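Local coordinates for acetyltransferase, GNAT family (Colwellia psychrerythraea, PDB 3IWG), which probably transfers an acyl group, most likely acetyl from acetyl-CoA, to an acceptor that is not known, at residues A[6-10]-A[91-95]; A[40-46]-A[57-61]; A[65-69]-A[109-113]. All blocks are in the same frame, centred on the assembly; numbering follows the deposited sequence.

How the contacts relate
The three contacts lie in the N-terminal GNAT-type half and reach the same sheet. Contact 1, at the surface, lays a loop against edge strand 6-9 through apolar side chains, with no hydrogen bond across. Contact 2 is buried and mostly backbone, the ladder of hairpin 44-50/53-60. Contact 3, also buried, sets a helix on strand 65-71 by aromatic and aliphatic packing. Contacts 1 and 2 meet at F46 (V93 CG2 to F46 CD1 3.6 Å) and by backbone (I10 N to H45 O 3.0 Å, a probable hydrogen bond); between contacts 2 and 3, C59 O lies 2.9 Å from L67 N and C59 N 3.0 Å from Q68 O, likewise probable bonds. Contacts 1 and 3 do not touch.

Contact 1: residues A[6-10]-A[91-95]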
loop_
_atom_site.group_PDB
_atom_site.type_symbol
_atom_site.label_atom_id
_atom_site.label_comp_id
_atom_site.label_asym_id
_atom_site.label_seq_id
_atom_site.Cartn_x
_atom_site.Cartn_y
_atom_site.Cartn_z
ATOM N N LYS A 6 28.718 14.326 18.305
ATOM C CA LYS A 6 28.952 13.133 17.501
ATOM C C LYS A 6 27.689 12.916 16.617
ATOM O O LYS A 6 26.560 12.949 17.122
ATOM C CB LYS A 6 29.214 11.898 18.400
ATOM C CG LYS A 6 30.704 11.476 18.588
ATOM C CD LYS A 6 31.450 12.186 19.749
ATOM C CE LYS A 6 32.971 11.799 19.837
ATOM N NZ LYS A 6 33.277 10.405 20.379
ATOM N N ILE A 7 27.872 12.724 15.309
ATOM C CA ILE A 7 26.771 12.274 14.462
ATOM C C ILE A 7 26.853 10.753 14.352
ATOM O O ILE A 7 27.938 10.196 14.144
ATOM C CB ILE A 7 26.809 12.927 13.066
ATOM C CG1 ILE A 7 26.774 14.457 13.210
ATOM C CG2 ILE A 7 25.656 12.402 12.198
ATOM C CD1 ILE A 7 27.678 15.216 12.229
ATOM N N LYS A 8 25.704 10.094 14.520
ATOM C CA LYS A 8 25.604 8.632 14.429
ATOM C C LYS A 8 24.397 8.307 13.574
ATOM O O LYS A 8 23.398 9.001 13.594
ATOM C CB LYS A 8 25.417 7.957 15.807
ATOM C CG LYS A 8 26.656 7.752 16.671
ATOM C CD LYS A 8 26.352 6.835 17.935
ATOM C CE LYS A 8 27.205 7.258 19.200
ATOM N NZ LYS A 8 27.447 6.207 20.281
ATOM N N THR A 9 24.501 7.228 12.830
ATOM C CA THR A 9 23.422 6.755 12.002
ATOM C C THR A 9 22.365 6.207 13.004
ATOM O O THR A 9 22.713 5.793 14.110
ATOM C CB THR A 9 23.992 5.700 11.004
ATOM O OG1 THR A 9 23.480 5.929 9.689
ATOM C CG2 THR A 9 23.704 4.293 11.468
ATOM N N ILE A 10 21.084 6.265 12.659
ATOM C CA ILE A 10 20.039 5.760 13.558
ATOM C C ILE A 10 19.200 4.679 12.855
ATOM O O ILE A 10 18.602 4.958 11.821
ATOM C CB ILE A 10 19.134 6.905 13.993
ATOM C CG1 ILE A 10 19.925 7.834 14.923
ATOM C CG2 ILE A 10 17.822 6.393 14.606
ATOM C CD1 ILE A 10 19.249 8.146 16.237
ATOM N N SER A 91 30.665 16.253 7.129
ATOM C CA SER A 91 30.224 15.185 8.030
ATOM C C SER A 91 30.667 13.847 7.460
ATOM O O SER A 91 30.167 13.402 6.422
ATOM C CB SER A 91 28.703 15.172 8.236
ATOM O OG SER A 91 28.288 14.061 9.036
ATOM N N SER A 92 31.607 13.213 8.153
ATOM C CA SER A 92 32.079 11.891 7.786
ATOM C C SER A 92 30.876 10.967 7.572
ATOM O O SER A 92 30.713 10.332 6.531
ATOM C CB SER A 92 32.984 11.343 8.909
ATOM O OG SER A 92 33.725 12.395 9.526
ATOM N N VAL A 93 30.004 10.951 8.569
ATOM C CA VAL A 93 28.984 9.929 8.678
ATOM C C VAL A 93 27.815 10.232 7.728
ATOM O O VAL A 93 27.398 9.362 6.963
ATOM C CB VAL A 93 28.594 9.712 10.181
ATOM C CG1 VAL A 93 29.251 10.781 11.092
ATOM C CG2 VAL A 93 27.093 9.609 10.379
ATOM N N ILE A 94 27.328 11.473 7.743
ATOM C CA ILE A 94 26.181 11.869 6.917
ATOM C C ILE A 94 26.553 11.946 5.445
ATOM O O ILE A 94 25.743 11.619 4.579
ATOM C CB ILE A 94 25.610 13.240 7.316
ATOM C CG1 ILE A 94 25.037 13.199 8.741
ATOM C CG2 ILE A 94 24.559 13.678 6.308
ATOM C CD1 ILE A 94 24.670 14.587 9.317
ATOM N N GLY A 95 27.776 12.398 5.175
ATOM C CA GLY A 95 28.299 12.433 3.819
ATOM C C GLY A 95 27.847 13.645 3.033
ATOM O O GLY A 95 27.453 14.660 3.593
#
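An ST motif shapes the loop 91-95, which packs on the side of the first strand, 6-9. S91 (rotamer t) accepts a hydrogen bond at OG from I94 N (3.0 Å), while G95 N reaches S91 O at 2.9 Å; together these bonds curl 92-94 into a single helix-like turn, which G95 leaves with positive phi. The outer side of this turn meets I7. Its CB points toward the loop, and CG2 packs against two aliphatic side chains, 3.6 Å from V93 CG2 and 3.6 Å from I94 CG1. The other branch of I7 extends to S91, with CD1 3.4 Å from OG, and V93 CG1 comes within 3.4 Å of I7 O. Farther along the strand, V93 CG2 is 4.3 Å from T9 N. No hydrogen bond crosses the interface, so the loop packs against the strand without joining it in a sheet. F46 of strand 44-50 touches I7, V93 and I94, and L82 of helix 76-87 meets I7. The packing covers one face of the sheet at its edge with the last part of the beta-alpha-beta crossover from strand 65-71 through helix 76-87 to strand 99-103, as in the GNAT fold.

Contact 2: residues A[40-46]-A[57-61]; sequences APMAKHF and FCCVN
C59 lies at the apolar centre on one face of a two-stranded antiparallel ladder. Its CB stands 3.5 Å from the centroid of the H45 ring, only 6° off the ring normal, a CH-pi contact; A43 CB packs 3.9 Å from C59 CB, and A40 CB lies 4.2 Å from C59 SG. H45 takes chi1 m, and C59 chi1 p. F46 (chi1 m) occupies the other face, with CE2 4.1 Å from V60 CG2 and CD2 4.2 Å from C58 SG, an oblique sulfur-aromatic contact. V60 is in the t rotamer and C58 in p. On this face F46 also meets I7, V93 and I94, whereas H45 and F57 meet K20 of helix 17-26 on the opposite face. Strands 44-46 and 57-60 run at 157°, their axes approaching to 4.6 Å. They belong to the hairpin 44-50/53-60, the second and third strands of the GNAT-type sheet. K44-V60 and F46-C58 are hydrogen-bonded pairs (CA-CA 5.2 and 5.3 Å), flanking the non-hydrogen-bonded pair H45-C59 (4.3 Å). Four backbone bonds make the ladder: K44 N to V60 O 3.0 Å, V60 N to K44 O 2.8 Å, F46 N to C58 O 2.8 Å and C58 N to F46 O 2.9 Å. Before the strand, 40-42 have helical angles, and A43 turns to extended. A40 O accepts from A43 N (3.0 Å) and from H45 NE2 (3.0 Å), tying the turn to the strand. At the polar edge, the end of K44 leads away from the ladder, and N61 OD1 bonds Y65 N.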
loop_
_atom_site.group_PDB
_atom_site.type_symbol
_atom_site.label_atom_id
_atom_site.label_comp_id
_atom_site.label_asym_id
_atom_site.label_seq_id
_atom_site.Cartn_x
_atom_site.Cartn_y
_atom_site.Cartn_z
ATOM N N ALA A 40 9.595 11.331 4.882
ATOM C CA ALA A 40 10.596 11.433 5.954
ATOM C C ALA A 40 10.944 10.098 6.683
ATOM O O ALA A 40 12.114 9.787 6.897
ATOM C CB ALA A 40 10.183 12.520 6.969
ATOM N N PRO A 41 9.955 9.292 7.066
ATOM C CA PRO A 41 10.259 8.001 7.738
ATOM C C PRO A 41 10.997 6.992 6.840
ATOM O O PRO A 41 11.618 6.069 7.353
ATOM C CB PRO A 41 8.873 7.456 8.102
ATOM C CG PRO A 41 7.940 8.586 7.975
ATOM C CD PRO A 41 8.518 9.472 6.901
HETATM N N MSE A 42 10.921 7.169 5.514
HETATM C CA MSE A 42 11.742 6.349 4.590
HETATM C C MSE A 42 13.187 6.837 4.445
HETATM O O MSE A 42 14.030 6.079 4.006
HETATM C CB MSE A 42 11.149 6.324 3.186
HETATM C CG MSE A 42 9.681 5.956 3.062
HETATM SE SE MSE A 42 9.119 6.258 1.179
HETATM C CE MSE A 42 10.107 4.723 0.386
ATOM N N ALA A 43 13.460 8.099 4.794
ATOM C CA ALA A 43 14.782 8.736 4.608
ATOM C C ALA A 43 15.780 8.212 5.634
ATOM O O ALA A 43 15.351 7.635 6.625
ATOM C CB ALA A 43 14.634 10.277 4.781
ATOM N N LYS A 44 17.084 8.431 5.402
ATOM C CA LYS A 44 18.125 7.993 6.331
ATOM C C LYS A 44 18.154 8.968 7.503
ATOM O O LYS A 44 18.045 10.168 7.304
ATOM C CB LYS A 44 19.497 7.967 5.649
ATOM C CG LYS A 44 19.563 7.139 4.370
ATOM C CD LYS A 44 19.579 5.622 4.669
ATOM C CE LYS A 44 19.729 4.780 3.397
ATOM N NZ LYS A 44 19.676 3.347 3.715
ATOM N N HIS A 45 18.303 8.456 8.712
ATOM C CA HIS A 45 18.250 9.297 9.889
ATOM C C HIS A 45 19.541 9.331 10.607
ATOM O O HIS A 45 20.221 8.344 10.673
ATOM C CB HIS A 45 17.163 8.845 10.828
ATOM C CG HIS A 45 15.795 9.169 10.333
ATOM N ND1 HIS A 45 14.994 10.133 10.915
ATOM C CD2 HIS A 45 15.078 8.648 9.312
ATOM C CE1 HIS A 45 13.836 10.185 10.277
ATOM N NE2 HIS A 45 13.859 9.297 9.297
ATOM N N PHE A 46 19.899 10.493 11.121
ATOM C CA PHE A 46 21.083 10.623 11.945
ATOM C C PHE A 46 20.699 11.327 13.213
ATOM O O PHE A 46 19.781 12.133 13.254
ATOM C CB PHE A 46 22.213 11.377 11.233
ATOM C CG PHE A 46 22.558 10.805 9.908
ATOM C CD1 PHE A 46 23.569 9.886 9.773
ATOM C CD2 PHE A 46 21.841 11.172 8.788
ATOM C CE1 PHE A 46 23.858 9.336 8.535
ATOM C CE2 PHE A 46 22.129 10.641 7.550
ATOM C CZ PHE A 46 23.134 9.727 7.414
ATOM N N PHE A 57 18.374 15.423 15.788
ATOM C CA PHE A 57 18.442 14.523 14.639
ATOM C C PHE A 57 18.227 15.224 13.276
ATOM O O PHE A 57 17.735 16.355 13.191
ATOM C CB PHE A 57 17.373 13.411 14.764
ATOM C CG PHE A 57 16.021 13.867 14.339
ATOM C CD1 PHE A 57 15.186 14.522 15.222
ATOM C CD2 PHE A 57 15.614 13.733 13.028
ATOM C CE1 PHE A 57 13.928 14.986 14.802
ATOM C CE2 PHE A 57 14.397 14.204 12.607
ATOM C CZ PHE A 57 13.554 14.832 13.486
ATOM N N CYS A 58 18.544 14.511 12.200
ATOM C CA CYS A 58 18.122 14.947 10.886
ATOM C C CYS A 58 17.854 13.734 10.020
ATOM O O CYS A 58 18.199 12.622 10.400
ATOM C CB CYS A 58 19.177 15.857 10.243
ATOM S SG CYS A 58 20.620 15.048 9.662
ATOM N N CYS A 59 17.223 13.954 8.867
ATOM C CA CYS A 59 17.091 12.889 7.854
ATOM C C CYS A 59 17.334 13.354 6.438
ATOM O O CYS A 59 16.998 14.497 6.044
ATOM C CB CYS A 59 15.757 12.138 7.995
ATOM S SG CYS A 59 14.343 13.072 7.609
ATOM N N VAL A 60 18.011 12.498 5.687
ATOM C CA VAL A 60 18.444 12.837 4.332
ATOM C C VAL A 60 17.830 11.806 3.407
ATOM O O VAL A 60 17.995 10.609 3.606
ATOM C CB VAL A 60 19.964 12.784 4.198
ATOM C CG1 VAL A 60 20.431 13.131 2.753
ATOM C CG2 VAL A 60 20.629 13.663 5.263
ATOM N N ASN A 61 17.115 12.267 2.392
ATOM C CA ASN A 61 16.550 11.368 1.427
ATOM C C ASN A 61 17.614 10.815 0.484
ATOM O O ASN A 61 18.802 11.135 0.582
ATOM C CB ASN A 61 15.338 12.022 0.690
ATOM C CG ASN A 61 15.723 12.993 -0.426
ATOM O OD1 ASN A 61 16.890 13.209 -0.757
ATOM N ND2 ASN A 61 14.712 13.599 -0.994
#

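Contact 3: residues A[65-69]-A[109-113]; sequences YLLQY and YQALC
Strand 65-69, extended except at L67, runs at 125° to helix segment 109-113, with the axes 9.5 Å apart at closest approach. Y109 (chi1 t, chi2 27°) bridges most of the gap to the strand backbone. L66 (chi1 m, chi2 p) points toward the helix, its CB 3.3 Å from Y109 OH, which makes a weak hydrogen bond to F101 O of strand 99-103. At L67 the backbone departs from strand geometry (phi/psi -121/-32), and the side chains of L67 and Q68 turn away; because C59 pairs through its backbone with both residues, this fits a classic beta bulge, as in the fourth strand of GNAT folds. L67 O lies at the edge of the Y109 ring, 3.4 Å from CE2, while Q68 C lies over a face. Y69 points toward the helix in rotamer t: its CB stands 4.0 Å from the Y109 ring centroid, a CH-pi contact, and its CE1 packs 3.5 Å from L112 CD1 (L112 chi1 m, chi2 t). Helix 76-87 contributes F83, edge-to-face with Y69, and S79, hydrogen-bonded to Y69 OH; Y109 lies on A100 and V102 of strand 99-103, the parallel neighbour of strand 65-71, placing helix 107-116 across both strands beside helix 76-87.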
loop_
_atom_site.group_PDB
_atom_site.type_symbol
_atom_site.label_atom_id
_atom_site.label_comp_id
_atom_site.label_asym_id
_atom_site.label_seq_id
_atom_site.Cartn_x
_atom_site.Cartn_y
_atom_site.Cartn_z
ATOM N N TYR A 65 19.022 15.139 -0.050
ATOM C CA TYR A 65 18.371 16.313 0.443
ATOM C C TYR A 65 17.801 16.074 1.803
ATOM O O TYR A 65 17.043 15.118 2.021
ATOM C CB TYR A 65 17.251 16.752 -0.499
ATOM C CG TYR A 65 17.784 17.375 -1.764
ATOM C CD1 TYR A 65 18.108 16.599 -2.861
ATOM C CD2 TYR A 65 18.004 18.745 -1.836
ATOM C CE1 TYR A 65 18.639 17.172 -4.022
ATOM C CE2 TYR A 65 18.514 19.325 -2.975
ATOM C CZ TYR A 65 18.826 18.545 -4.070
ATOM O OH TYR A 65 19.316 19.141 -5.200
ATOM N N LEU A 66 18.158 16.983 2.704
ATOM C CA LEU A 66 17.575 17.019 4.017
ATOM C C LEU A 66 16.084 17.191 3.919
ATOM O O LEU A 66 15.566 17.876 3.048
ATOM C CB LEU A 66 18.170 18.152 4.869
ATOM C CG LEU A 66 19.431 17.877 5.700
ATOM C CD1 LEU A 66 20.502 17.225 4.868
ATOM C CD2 LEU A 66 20.010 19.196 6.353
ATOM N N LEU A 67 15.396 16.555 4.829
ATOM C CA LEU A 67 13.968 16.652 4.925
ATOM C C LEU A 67 13.586 17.189 6.293
ATOM O O LEU A 67 12.565 17.832 6.416
ATOM C CB LEU A 67 13.303 15.253 4.684
ATOM C CG LEU A 67 13.354 14.618 3.256
ATOM C CD1 LEU A 67 12.385 13.377 3.081
ATOM C CD2 LEU A 67 13.060 15.607 2.105
ATOM N N GLN A 68 14.376 16.870 7.323
ATOM C CA GLN A 68 14.078 17.260 8.712
ATOM C C GLN A 68 15.401 17.524 9.442
ATOM O O GLN A 68 16.413 16.871 9.148
ATOM C CB GLN A 68 13.306 16.148 9.438
ATOM C CG GLN A 68 11.950 15.827 8.861
ATOM C CD GLN A 68 11.191 14.726 9.650
ATOM O OE1 GLN A 68 11.797 13.872 10.281
ATOM N NE2 GLN A 68 9.853 14.746 9.574
ATOM N N TYR A 69 15.375 18.484 10.357
ATOM C CA TYR A 69 16.518 18.828 11.204
ATOM C C TYR A 69 16.001 19.417 12.517
ATOM O O TYR A 69 15.060 20.237 12.532
ATOM C CB TYR A 69 17.400 19.837 10.528
ATOM C CG TYR A 69 18.562 20.339 11.382
ATOM C CD1 TYR A 69 18.400 21.363 12.320
ATOM C CD2 TYR A 69 19.836 19.790 11.231
ATOM C CE1 TYR A 69 19.496 21.807 13.102
ATOM C CE2 TYR A 69 20.904 20.212 11.998
ATOM C CZ TYR A 69 20.736 21.232 12.908
ATOM O OH TYR A 69 21.827 21.627 13.607
ATOM N N TYR A 109 14.799 25.286 11.314
ATOM C CA TYR A 109 15.457 24.509 10.260
ATOM C C TYR A 109 15.580 25.419 9.065
ATOM O O TYR A 109 16.627 25.489 8.414
ATOM C CB TYR A 109 14.614 23.229 10.031
ATOM C CG TYR A 109 14.866 22.367 8.811
ATOM C CD1 TYR A 109 16.094 22.313 8.194
ATOM C CD2 TYR A 109 13.848 21.563 8.304
ATOM C CE1 TYR A 109 16.313 21.487 7.099
ATOM C CE2 TYR A 109 14.058 20.756 7.205
ATOM C CZ TYR A 109 15.287 20.718 6.603
ATOM O OH TYR A 109 15.486 19.945 5.464
ATOM N N GLN A 110 14.528 26.169 8.796
ATOM C CA GLN A 110 14.546 27.136 7.665
ATOM C C GLN A 110 15.673 28.162 7.809
ATOM O O GLN A 110 16.386 28.472 6.833
ATOM C CB GLN A 110 13.202 27.874 7.548
ATOM C CG GLN A 110 13.162 28.915 6.456
ATOM C CD GLN A 110 11.835 29.687 6.374
ATOM O OE1 GLN A 110 11.144 29.619 5.350
ATOM N NE2 GLN A 110 11.471 30.398 7.442
ATOM N N ALA A 111 15.833 28.684 9.024
ATOM C CA ALA A 111 16.822 29.710 9.240
ATOM C C ALA A 111 18.146 29.215 8.760
ATOM O O ALA A 111 18.880 29.931 8.064
ATOM C CB ALA A 111 16.912 30.097 10.721
ATOM N N LEU A 112 18.448 27.969 9.121
ATOM C CA LEU A 112 19.780 27.448 8.889
ATOM C C LEU A 112 19.970 27.206 7.435
ATOM O O LEU A 112 21.068 27.406 6.929
ATOM C CB LEU A 112 20.032 26.186 9.722
ATOM C CG LEU A 112 19.930 26.472 11.222
ATOM C CD1 LEU A 112 19.923 25.178 12.105
ATOM C CD2 LEU A 112 21.082 27.385 11.603
ATOM N N CYS A 113 18.907 26.808 6.746
ATOM C CA CYS A 113 18.970 26.642 5.300
ATOM C C CYS A 113 19.245 27.962 4.620
ATOM O O CYS A 113 20.118 28.059 3.754
ATOM C CB CYS A 113 17.671 26.066 4.741
ATOM S SG CYS A 113 17.265 24.311 5.247
#